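Local coordinates for L-isoleucine-4-hydroxylase (Bacillus thuringiensis, PDB 6LNH), which hydroxylates L-isoleucine to (4S)-4-hydroxy-L-isoleucine with ferrous iron, 2-oxoglutarate and oxygen, and also oxidises L-leucine, L-methionine and related amino acids, at residues R68-S73 / R107-I112; Q53-N58 / L149-Y154; F178-N183 / D239-T244; H46-Q51 / C118-Q123. All coordinates share one frame; numbering follows the deposited sequence.

Contact 1 of 4, residues R68-S73 / R107-I112; sequences RARSYS and RQFNSI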
# COMPACT_ATOMS: atom_id res chain seq x y z
N ARG C 68 21.71 -9.41 6.07
CA ARG C 68 20.60 -10.40 6.03
C ARG C 68 21.04 -11.75 6.61
O ARG C 68 22.20 -11.88 7.02
CB ARG C 68 20.17 -10.63 4.58
CG ARG C 68 21.15 -11.49 3.79
CD ARG C 68 22.00 -10.67 2.84
NE ARG C 68 22.25 -11.36 1.58
CZ ARG C 68 23.46 -11.58 1.08
NH1 ARG C 68 24.54 -11.18 1.74
NH2 ARG C 68 23.60 -12.22 -0.07
N ALA C 69 20.12 -12.73 6.62
CA ALA C 69 20.37 -14.10 7.13
C ALA C 69 20.06 -15.09 6.01
O ALA C 69 19.16 -14.80 5.20
CB ALA C 69 19.52 -14.36 8.34
N ARG C 70 20.76 -16.23 5.96
CA ARG C 70 20.52 -17.20 4.86
C ARG C 70 21.00 -18.61 5.21
O ARG C 70 21.79 -18.76 6.16
CB ARG C 70 21.25 -16.72 3.60
CG ARG C 70 22.77 -16.77 3.71
CD ARG C 70 23.47 -16.27 2.46
NE ARG C 70 23.15 -17.06 1.29
CZ ARG C 70 22.95 -16.56 0.07
NH1 ARG C 70 23.04 -15.26 -0.13
NH2 ARG C 70 22.66 -17.36 -0.93
N SER C 71 20.52 -19.59 4.44
CA SER C 71 20.85 -21.00 4.54
C SER C 71 20.99 -21.53 3.12
O SER C 71 20.35 -21.02 2.20
CB SER C 71 19.79 -21.80 5.31
OG SER C 71 19.87 -21.55 6.70
N TYR C 72 21.82 -22.55 2.95
CA TYR C 72 22.10 -23.06 1.62
C TYR C 72 22.19 -24.58 1.65
O TYR C 72 22.79 -25.16 2.57
CB TYR C 72 23.41 -22.45 1.09
CG TYR C 72 23.96 -23.05 -0.19
CD1 TYR C 72 23.23 -23.04 -1.36
CD2 TYR C 72 25.25 -23.58 -0.22
CE1 TYR C 72 23.75 -23.56 -2.54
CE2 TYR C 72 25.78 -24.11 -1.38
CZ TYR C 72 25.02 -24.10 -2.54
OH TYR C 72 25.54 -24.62 -3.70
N SER C 73 21.60 -25.21 0.65
CA SER C 73 21.74 -26.64 0.41
C SER C 73 21.61 -26.86 -1.09
O SER C 73 21.03 -26.04 -1.81
CB SER C 73 20.69 -27.46 1.17
OG SER C 73 20.92 -27.40 2.57
N ARG C 107 33.76 -18.86 6.27
CA ARG C 107 33.21 -19.01 4.89
C ARG C 107 31.83 -19.68 4.98
O ARG C 107 31.00 -19.43 4.09
CB ARG C 107 34.16 -19.83 4.02
CG ARG C 107 34.86 -20.96 4.75
CD ARG C 107 36.02 -21.54 3.96
NE ARG C 107 37.17 -21.89 4.78
CZ ARG C 107 37.76 -21.06 5.64
NH1 ARG C 107 37.31 -19.83 5.79
NH2 ARG C 107 38.80 -21.47 6.34
N GLN C 108 31.62 -20.49 6.02
CA GLN C 108 30.67 -21.63 5.99
C GLN C 108 29.23 -21.12 6.02
O GLN C 108 29.01 -19.99 6.48
CB GLN C 108 30.94 -22.57 7.17
CG GLN C 108 30.94 -21.88 8.52
CD GLN C 108 32.09 -20.91 8.68
OE1 GLN C 108 32.05 -19.78 8.19
NE2 GLN C 108 33.13 -21.35 9.36
N PHE C 109 28.28 -21.95 5.56
CA PHE C 109 26.85 -21.56 5.53
C PHE C 109 26.01 -22.65 6.19
O PHE C 109 26.30 -23.84 6.00
CB PHE C 109 26.38 -21.35 4.09
CG PHE C 109 26.79 -20.04 3.47
CD1 PHE C 109 26.09 -18.88 3.74
CD2 PHE C 109 27.88 -19.97 2.62
CE1 PHE C 109 26.47 -17.67 3.17
CE2 PHE C 109 28.26 -18.77 2.05
CZ PHE C 109 27.55 -17.62 2.33
N ASN C 110 24.98 -22.24 6.94
CA ASN C 110 24.07 -23.20 7.61
C ASN C 110 23.26 -23.92 6.52
O ASN C 110 22.93 -23.28 5.51
CB ASN C 110 23.14 -22.51 8.61
CG ASN C 110 23.83 -22.20 9.92
OD1 ASN C 110 24.67 -22.96 10.38
ND2 ASN C 110 23.48 -21.08 10.53
N SER C 111 22.97 -25.20 6.73
CA SER C 111 22.21 -25.98 5.72
C SER C 111 20.71 -25.78 5.97
O SER C 111 20.35 -25.47 7.12
CB SER C 111 22.58 -27.43 5.76
OG SER C 111 22.72 -27.88 7.10
N ILE C 112 19.89 -25.93 4.93
CA ILE C 112 18.45 -25.77 5.10
C ILE C 112 17.91 -26.93 5.91
O ILE C 112 18.31 -28.09 5.71
CB ILE C 112 17.77 -25.67 3.72
CG1 ILE C 112 18.26 -24.43 2.98
CG2 ILE C 112 16.26 -25.64 3.87
CD1 ILE C 112 17.95 -24.44 1.50
O HOH W 1 18.50 -23.18 8.66

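Contact 2 of 4, residues Q53-N58 / L149-Y154; sequences QLDYYN and LHQVRY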
# COMPACT_ATOMS: atom_id res chain seq x y z
N GLN C 53 6.88 -20.73 5.42
CA GLN C 53 7.09 -19.33 5.79
C GLN C 53 7.61 -19.21 7.21
O GLN C 53 8.46 -18.36 7.50
CB GLN C 53 5.79 -18.55 5.64
CG GLN C 53 5.39 -18.21 4.21
CD GLN C 53 4.02 -17.58 4.14
OE1 GLN C 53 3.21 -17.74 5.06
NE2 GLN C 53 3.75 -16.86 3.07
N LEU C 54 7.12 -20.07 8.11
CA LEU C 54 7.52 -19.99 9.50
C LEU C 54 8.96 -20.43 9.72
O LEU C 54 9.57 -20.07 10.73
CB LEU C 54 6.58 -20.83 10.37
CG LEU C 54 5.21 -20.21 10.67
CD1 LEU C 54 4.32 -21.19 11.42
CD2 LEU C 54 5.37 -18.92 11.44
N ASP C 55 9.51 -21.22 8.79
CA ASP C 55 10.90 -21.66 8.92
C ASP C 55 11.89 -20.51 8.77
O ASP C 55 13.02 -20.63 9.26
CB ASP C 55 11.21 -22.74 7.89
CG ASP C 55 12.53 -23.43 8.16
OD1 ASP C 55 12.74 -23.86 9.31
OD2 ASP C 55 13.36 -23.53 7.24
N TYR C 56 11.50 -19.41 8.13
CA TYR C 56 12.42 -18.29 7.97
C TYR C 56 12.71 -17.58 9.28
O TYR C 56 13.66 -16.79 9.34
CB TYR C 56 11.87 -17.29 6.94
CG TYR C 56 12.06 -17.74 5.51
CD1 TYR C 56 11.32 -18.78 4.98
CD2 TYR C 56 13.02 -17.14 4.70
CE1 TYR C 56 11.50 -19.20 3.67
CE2 TYR C 56 13.21 -17.55 3.39
CZ TYR C 56 12.44 -18.58 2.89
OH TYR C 56 12.63 -18.99 1.59
N TYR C 57 11.93 -17.85 10.33
CA TYR C 57 12.21 -17.33 11.66
C TYR C 57 13.27 -18.14 12.40
O TYR C 57 13.59 -17.80 13.54
CB TYR C 57 10.93 -17.28 12.50
CG TYR C 57 9.89 -16.29 11.99
CD1 TYR C 57 9.09 -16.60 10.89
CD2 TYR C 57 9.74 -15.05 12.59
CE1 TYR C 57 8.15 -15.70 10.42
CE2 TYR C 57 8.81 -14.14 12.12
CZ TYR C 57 8.01 -14.47 11.04
OH TYR C 57 7.08 -13.57 10.57
N ASN C 58 13.80 -19.20 11.79
CA ASN C 58 14.85 -20.01 12.40
C ASN C 58 16.24 -19.75 11.83
O ASN C 58 17.22 -20.27 12.36
CB ASN C 58 14.51 -21.50 12.26
CG ASN C 58 13.29 -21.90 13.07
OD1 ASN C 58 13.20 -21.61 14.26
ND2 ASN C 58 12.34 -22.56 12.42
N LEU C 149 19.82 -24.36 -3.60
CA LEU C 149 18.66 -23.80 -2.91
C LEU C 149 19.16 -22.80 -1.88
O LEU C 149 19.90 -23.16 -0.96
CB LEU C 149 17.83 -24.90 -2.24
CG LEU C 149 16.79 -25.61 -3.11
CD1 LEU C 149 17.46 -26.60 -4.04
CD2 LEU C 149 15.75 -26.29 -2.24
N HIS C 150 18.73 -21.55 -2.02
CA HIS C 150 19.12 -20.48 -1.11
C HIS C 150 17.89 -19.95 -0.40
O HIS C 150 16.99 -19.40 -1.03
CB HIS C 150 19.83 -19.35 -1.85
CG HIS C 150 21.16 -19.74 -2.43
ND1 HIS C 150 22.34 -19.61 -1.74
CD2 HIS C 150 21.48 -20.25 -3.64
CE1 HIS C 150 23.34 -20.02 -2.50
NE2 HIS C 150 22.85 -20.42 -3.66
N GLN C 151 17.86 -20.13 0.92
CA GLN C 151 16.81 -19.62 1.78
C GLN C 151 17.34 -18.33 2.40
O GLN C 151 18.23 -18.37 3.24
CB GLN C 151 16.46 -20.66 2.84
CG GLN C 151 15.13 -20.52 3.53
CD GLN C 151 14.93 -21.62 4.56
OE1 GLN C 151 15.85 -22.39 4.83
NE2 GLN C 151 13.74 -21.68 5.14
N VAL C 152 16.78 -17.19 2.00
CA VAL C 152 17.29 -15.88 2.40
C VAL C 152 16.17 -15.07 3.02
O VAL C 152 15.07 -14.97 2.45
CB VAL C 152 17.91 -15.11 1.22
CG1 VAL C 152 18.59 -13.84 1.72
CG2 VAL C 152 18.89 -15.99 0.46
N ARG C 153 16.44 -14.49 4.18
CA ARG C 153 15.56 -13.51 4.81
C ARG C 153 16.31 -12.19 4.86
O ARG C 153 17.31 -12.07 5.58
CB ARG C 153 15.14 -13.96 6.20
CG ARG C 153 14.43 -12.92 7.03
CD ARG C 153 13.78 -13.63 8.20
NE ARG C 153 12.37 -13.93 7.95
CZ ARG C 153 11.40 -13.80 8.85
NH1 ARG C 153 11.70 -13.41 10.08
NH2 ARG C 153 10.15 -14.09 8.53
N TYR C 154 15.84 -11.20 4.11
CA TYR C 154 16.40 -9.86 4.22
C TYR C 154 15.75 -9.14 5.39
O TYR C 154 14.52 -9.20 5.56
CB TYR C 154 16.20 -9.08 2.92
CG TYR C 154 16.93 -9.69 1.75
CD1 TYR C 154 16.32 -10.67 0.97
CD2 TYR C 154 18.23 -9.31 1.43
CE1 TYR C 154 16.98 -11.24 -0.09
CE2 TYR C 154 18.90 -9.88 0.36
CZ TYR C 154 18.27 -10.84 -0.39
OH TYR C 154 18.93 -11.41 -1.45
O HOH W 2 16.37 -23.76 7.30

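Contact 3 of 4, residues F178-N183 / D239-T244; sequences FLHLMN and DILLVT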
# COMPACT_ATOMS: atom_id res chain seq x y z
N PHE C 178 16.01 -19.20 -10.24
CA PHE C 178 14.60 -18.99 -9.92
C PHE C 178 14.51 -18.21 -8.61
O PHE C 178 15.06 -18.64 -7.59
CB PHE C 178 13.86 -20.32 -9.79
CG PHE C 178 13.59 -21.00 -11.11
CD1 PHE C 178 14.61 -21.64 -11.80
CD2 PHE C 178 12.32 -21.00 -11.64
CE1 PHE C 178 14.35 -22.27 -13.01
CE2 PHE C 178 12.05 -21.63 -12.85
CZ PHE C 178 13.07 -22.26 -13.53
N LEU C 179 13.81 -17.08 -8.64
CA LEU C 179 13.53 -16.27 -7.46
C LEU C 179 12.07 -16.46 -7.07
O LEU C 179 11.17 -16.05 -7.81
CB LEU C 179 13.85 -14.80 -7.73
CG LEU C 179 13.57 -13.76 -6.64
CD1 LEU C 179 14.31 -14.13 -5.39
CD2 LEU C 179 13.97 -12.37 -7.10
N HIS C 180 11.83 -17.09 -5.92
CA HIS C 180 10.49 -17.29 -5.39
C HIS C 180 10.31 -16.45 -4.14
O HIS C 180 11.03 -16.64 -3.15
CB HIS C 180 10.23 -18.77 -5.08
CG HIS C 180 10.57 -19.70 -6.21
ND1 HIS C 180 9.73 -19.90 -7.28
CD2 HIS C 180 11.65 -20.47 -6.43
CE1 HIS C 180 10.28 -20.76 -8.11
NE2 HIS C 180 11.45 -21.13 -7.62
N LEU C 181 9.36 -15.52 -4.17
CA LEU C 181 8.98 -14.80 -2.97
C LEU C 181 8.24 -15.73 -2.01
O LEU C 181 7.28 -16.39 -2.39
CB LEU C 181 8.11 -13.60 -3.32
CG LEU C 181 7.63 -12.72 -2.16
CD1 LEU C 181 8.82 -12.12 -1.42
CD2 LEU C 181 6.71 -11.63 -2.67
N MET C 182 8.70 -15.77 -0.76
CA MET C 182 8.04 -16.56 0.27
C MET C 182 7.19 -15.73 1.22
O MET C 182 6.12 -16.17 1.64
CB MET C 182 9.08 -17.35 1.07
CG MET C 182 9.86 -18.34 0.22
SD MET C 182 8.82 -19.60 -0.53
CE MET C 182 8.30 -20.50 0.92
N ASN C 183 7.64 -14.53 1.58
CA ASN C 183 6.93 -13.69 2.53
C ASN C 183 7.53 -12.30 2.52
O ASN C 183 8.72 -12.12 2.24
CB ASN C 183 6.96 -14.27 3.95
CG ASN C 183 5.81 -13.78 4.80
OD1 ASN C 183 5.01 -12.95 4.37
ND2 ASN C 183 5.71 -14.28 6.03
N ASP C 239 11.36 -12.55 2.70
CA ASP C 239 11.74 -13.96 2.73
C ASP C 239 11.77 -14.46 1.29
O ASP C 239 10.77 -14.37 0.57
CB ASP C 239 10.76 -14.77 3.57
CG ASP C 239 10.79 -14.36 5.04
OD1 ASP C 239 11.84 -13.87 5.49
OD2 ASP C 239 9.77 -14.54 5.73
N ILE C 240 12.91 -15.00 0.89
CA ILE C 240 13.14 -15.39 -0.50
C ILE C 240 13.61 -16.83 -0.55
O ILE C 240 14.24 -17.33 0.39
CB ILE C 240 14.17 -14.41 -1.13
CG1 ILE C 240 13.48 -13.11 -1.56
CG2 ILE C 240 15.02 -15.06 -2.22
CD1 ILE C 240 12.34 -13.31 -2.50
N LEU C 241 13.32 -17.49 -1.67
CA LEU C 241 13.90 -18.79 -1.99
C LEU C 241 14.50 -18.71 -3.39
O LEU C 241 13.79 -18.39 -4.35
CB LEU C 241 12.86 -19.91 -1.92
CG LEU C 241 13.40 -21.29 -2.30
CD1 LEU C 241 14.37 -21.80 -1.25
CD2 LEU C 241 12.27 -22.28 -2.54
N LEU C 242 15.78 -19.02 -3.50
CA LEU C 242 16.46 -19.09 -4.79
C LEU C 242 16.73 -20.55 -5.14
O LEU C 242 17.22 -21.31 -4.31
CB LEU C 242 17.78 -18.31 -4.78
CG LEU C 242 17.76 -16.79 -4.62
CD1 LEU C 242 19.16 -16.30 -4.28
CD2 LEU C 242 17.26 -16.12 -5.88
N VAL C 243 16.40 -20.93 -6.38
CA VAL C 243 16.72 -22.24 -6.91
C VAL C 243 17.58 -22.02 -8.15
O VAL C 243 17.08 -21.54 -9.18
CB VAL C 243 15.46 -23.07 -7.23
CG1 VAL C 243 15.86 -24.47 -7.65
CG2 VAL C 243 14.54 -23.11 -6.03
N THR C 244 18.86 -22.37 -8.06
CA THR C 244 19.83 -22.11 -9.10
C THR C 244 20.30 -23.41 -9.75
O THR C 244 20.35 -24.46 -9.10
CB THR C 244 21.04 -21.35 -8.55
OG1 THR C 244 21.84 -22.24 -7.75
CG2 THR C 244 20.58 -20.18 -7.69
O HOH W 3 8.08 -16.24 6.13

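Contact 4 of 4, residues H46-Q51 / C118-Q123; sequences HSLLTQ and CNPLIQ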
# COMPACT_ATOMS: atom_id res chain seq x y z
N HIS C 46 -1.76 -24.19 0.82
CA HIS C 46 -1.86 -23.03 1.74
C HIS C 46 -1.27 -23.40 3.10
O HIS C 46 -0.59 -22.55 3.70
CB HIS C 46 -3.32 -22.56 1.86
CG HIS C 46 -3.88 -22.06 0.58
ND1 HIS C 46 -3.67 -20.77 0.14
CD2 HIS C 46 -4.63 -22.67 -0.37
CE1 HIS C 46 -4.27 -20.61 -1.02
NE2 HIS C 46 -4.86 -21.75 -1.35
N SER C 47 -1.54 -24.62 3.58
CA SER C 47 -0.99 -25.10 4.87
C SER C 47 0.52 -25.32 4.75
O SER C 47 1.24 -25.00 5.71
CB SER C 47 -1.69 -26.35 5.31
OG SER C 47 -2.39 -26.14 6.52
N LEU C 48 0.98 -25.86 3.61
CA LEU C 48 2.39 -26.12 3.42
C LEU C 48 3.15 -24.81 3.31
O LEU C 48 4.26 -24.68 3.83
CB LEU C 48 2.58 -27.02 2.21
CG LEU C 48 2.04 -28.43 2.47
CD1 LEU C 48 2.01 -29.23 1.18
CD2 LEU C 48 2.84 -29.16 3.54
N LEU C 49 2.54 -23.80 2.67
CA LEU C 49 3.15 -22.48 2.60
C LEU C 49 3.38 -21.88 3.99
O LEU C 49 4.45 -21.33 4.26
CB LEU C 49 2.26 -21.56 1.76
CG LEU C 49 2.72 -20.12 1.56
CD1 LEU C 49 4.06 -20.09 0.85
CD2 LEU C 49 1.67 -19.35 0.76
N THR C 50 2.39 -22.00 4.89
CA THR C 50 2.55 -21.44 6.23
C THR C 50 3.72 -22.08 6.96
O THR C 50 4.48 -21.38 7.65
CB THR C 50 1.25 -21.61 7.03
OG1 THR C 50 0.21 -20.84 6.41
CG2 THR C 50 1.44 -21.12 8.46
N GLN C 51 3.90 -23.40 6.83
CA GLN C 51 5.02 -24.06 7.49
C GLN C 51 6.35 -23.60 6.89
O GLN C 51 7.31 -23.37 7.63
CB GLN C 51 4.91 -25.58 7.35
CG GLN C 51 3.59 -26.20 7.75
CD GLN C 51 3.60 -27.70 7.53
OE1 GLN C 51 4.62 -28.28 7.13
NE2 GLN C 51 2.46 -28.34 7.78
N CYS C 118 11.85 -31.29 2.72
CA CYS C 118 10.85 -32.31 2.43
C CYS C 118 9.42 -31.78 2.42
O CYS C 118 8.50 -32.55 2.11
CB CYS C 118 10.98 -33.49 3.40
SG CYS C 118 10.60 -33.12 5.12
N ASN C 119 9.21 -30.51 2.77
CA ASN C 119 7.89 -29.91 2.64
C ASN C 119 7.39 -30.11 1.21
O ASN C 119 8.02 -29.61 0.27
CB ASN C 119 7.95 -28.42 2.99
CG ASN C 119 6.60 -27.72 2.86
OD1 ASN C 119 5.84 -27.94 1.92
ND2 ASN C 119 6.31 -26.84 3.81
N PRO C 120 6.30 -30.85 1.01
CA PRO C 120 5.85 -31.17 -0.36
C PRO C 120 5.72 -29.96 -1.28
O PRO C 120 5.88 -30.10 -2.49
CB PRO C 120 4.50 -31.85 -0.13
CG PRO C 120 4.66 -32.49 1.21
CD PRO C 120 5.43 -31.48 2.02
N LEU C 121 5.42 -28.78 -0.74
CA LEU C 121 5.33 -27.59 -1.59
C LEU C 121 6.71 -27.18 -2.09
O LEU C 121 6.87 -26.84 -3.27
CB LEU C 121 4.66 -26.45 -0.82
CG LEU C 121 4.65 -25.08 -1.49
CD1 LEU C 121 3.79 -25.09 -2.74
CD2 LEU C 121 4.17 -24.02 -0.51
N ILE C 122 7.72 -27.20 -1.21
CA ILE C 122 9.09 -26.90 -1.61
C ILE C 122 9.59 -27.91 -2.64
O ILE C 122 10.23 -27.54 -3.63
CB ILE C 122 10.01 -26.84 -0.38
CG1 ILE C 122 9.56 -25.72 0.56
CG2 ILE C 122 11.46 -26.65 -0.81
CD1 ILE C 122 9.31 -24.39 -0.15
N GLN C 123 9.31 -29.20 -2.42
CA GLN C 123 9.73 -30.22 -3.38
C GLN C 123 9.08 -30.00 -4.74
O GLN C 123 9.71 -30.21 -5.78
CB GLN C 123 9.38 -31.62 -2.87
CG GLN C 123 10.27 -32.17 -1.77
CD GLN C 123 9.76 -33.50 -1.24
OE1 GLN C 123 8.60 -33.85 -1.45
NE2 GLN C 123 10.63 -34.24 -0.57

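Contact 1 of 4, residues R68-S73 / R107-I112
Arg70 meets Phe109 where the irregular loop 107-112 runs past strand 68-73, and the arginine shows how a polar chain can lend its carbons to an aromatic ring. From CB, a chi1 of 67° sets CG between the backbone N and the carbonyl carbon, where it approaches the CD1-CE1 side of the ring. The next carbon comes closer: Arg70 CD lies 3.4 Å from Phe109 CE1. NE is farther, 3.9 Å from the same CE1 atom, and the guanidinium, turned 66° against the ring plane, passes on to lie edge-on toward CZ of Arg68.

Farther along the strand, the backbone takes over. Tyr72 N donates to Asn110 O at 2.9 Å, and Ser111 CA points its hydrogen back at Tyr72 O, 3.3 Å away. Ser73 supplies the next acceptor from its side chain, its OG accepting a hydrogen bond from Ile112 N at 3.0 Å. Next to them, Ser71 CB rests 3.8 Å from Ile112 CG1, and a water bound to Ser71 OG also donates a weak bond to Ser111 O. At CB the Tyr72 side chain leaves the strand away from the loop, and its ring stacks on that of His150.

The backbones of Ala69, Ser71 and Ser73 pair with strand 145-156, so the loop uses the opposite edge of strand 68-77. This is loop-to-strand docking on the major sheet of a cupin-clan 2OG-iron dioxygenase.

Contact 2 of 4, residues Q53-N58 / L149-Y154
Gln151 and Arg153 both hold CG anti to the backbone N (chi1 -161° in the glutamine), and from there they reach Asp55, Tyr56 and Tyr57 across the contact. Gln151 then runs straight out, whereas Arg153 bends at chi3.

The extended glutamine does two jobs. Its CG sits over one face of the Tyr56 ring, 3.8 Å from the centroid, in a CH-pi contact. Its NE2 gives Asp55 OD2 an almost straight hydrogen bond of 2.8 Å, arriving on the anti side of the carboxylate. A water donates to Asp55 OD2 and to Gln151 OE1, so both ends of the amide are engaged.

Arg153 makes a cation-pi contact with Tyr57: CZ stands 4.0 Å from the ring centroid and only 5° off its normal. The guanidinium does not lie flat on the ring, because the planes are 64° apart; NH2 makes the closest approach, 3.2 Å from Tyr57 CE1. Tyr56 O lies over one face of the guanidinium without a hydrogen bond to NE, which forms a salt bridge with Asp239.

The edge of the Tyr56 ring meets Val152 O, and its hydroxyl hydrogen-bonds to Ile240 O. Helix 44-54 and the short 3-10 segment at Tyr56 and Tyr57 thus pack on strand 145-156, with strand 236-247 on one flank, strand 68-77 on the other, Phe116 of helix 114-117 beside Asp55 and Gln151, and Thr50 of the second subunit against Tyr57.

Contact 3 of 4, residues F178-N183 / D239-T244
Phe178 to Leu181 pair with Val243 to Ile240 as neighbouring antiparallel strands, and a classic beta bulge follows at Met182 and Asn183, both of which face Asp239. These are central strands of the major sheet in this cupin-clan oxygenase. Phe178-Val243 and His180-Leu241 are hydrogen-bonded pairs, each with two reciprocal bonds; Leu179-Leu242 and Leu181-Ile240 are non-hydrogen-bonded pairs between and beyond them.

At the bulge, Asp239 O accepts twice from the same face of its carbonyl plane: from Met182 N at 2.8 Å and, less closely, from Asn183 N at 3.3 Å. Asp239 N answers to Asn183 O at 2.7 Å, which closes the irregular step. The extra residue shifts the register by one, and with it Asn183 comes to lie beside Asp239, its CB 3.3 Å from Asp239 OD2.

Direct packing joins the side chains too. A chi1 of 177° carries CG of Leu179 anti to the backbone N, and Leu179 CD1 wedges between two branches, 3.4 Å from Ile240 CG2 and 3.6 Å from Leu242 CD2. On the other face, Met182 lies alongside Leu241, its CG 4.0 Å from Leu241 CB.

Farther out, the side chain of Leu242 comes within about 6 Å of the bound iron. Asp239 OD1 forms a salt bridge with Arg153 NE, and Phe178 meets Phe132 of helix 120-134 edge-to-face. Both ring nitrogens of His180 are engaged, ND1 with Thr214 OG1 and NE2 with Asp129 OD2, which hold the ring with its edge toward Val243 CG2.

Contact 4 of 4, residues H46-Q51 / C118-Q123
Asn119 and Leu48 make the polar link between the start of helix 120-134 and the flank of helix 44-54. Asn119 occupies the N-cap position. Its CG stands anti to the backbone N (chi1 179°), and the amide works in two directions: OD1 caps its own helix by accepting from Leu121 N at 2.8 Å, in the plane of the carbonyl, while ND2 crosses the contact to donate to Leu48 O at 3.0 Å. That second bond leaves nearly in the amide plane but meets the Leu48 carbonyl from a tilted position, with a C=O...donor angle of 123°. Leu48 CB lies against the same cap, 3.4 Å from Asn119 OD1.

Pro120 comes next, in the first turn of the helix. The Leu48 fork touches its ring with both methyls: CD2 is 3.8 Å from Pro120 CD, and CD1 lies as close to Pro120 CB.

Leu121 follows, its CB pointing toward helix 44-54 and meeting Leu48 CB at 3.7 Å. Its CD2 passes beyond to sit over the backbone of Leu49, 3.6 Å from Leu49 N. The Leu49 side chain also touches Pro211 and Leu212.

The chemistry implies that one buried amide has both of its polar atoms used, the oxygen by the helix cap and the nitrogen by the neighbouring helix, which is consistent with a fixed amide orientation, while Leu48 carbons lie by its oxygen and pack in turn on Pro120 and Leu121.

Contacts 1, 2 and 3 follow one another across the major sheet, in which strands 176-184, 236-247, 145-156 and 68-77 are consecutive. The centres of contacts 1 and 2 are 10 Å apart, those of 2 and 3 only 9 Å. Contact 2 is the middle member, since its strand hydrogen-bonds to both neighbours; Tyr56 OH bonds Ile240 O of contact 3, and Arg153 bridges to Asp239. Contact 4 lies farther off, about 20 Å from contact 1 between centres, and extends contact 2 along helix 44-54; it reaches contact 3 where Met182 CE lies 4.2 Å from Ile122 CD1. The iron, held by His170, Asp172 and His223, is near contact 3, with the side chains of Arg70 and Val152 about 9 and 10 Å away.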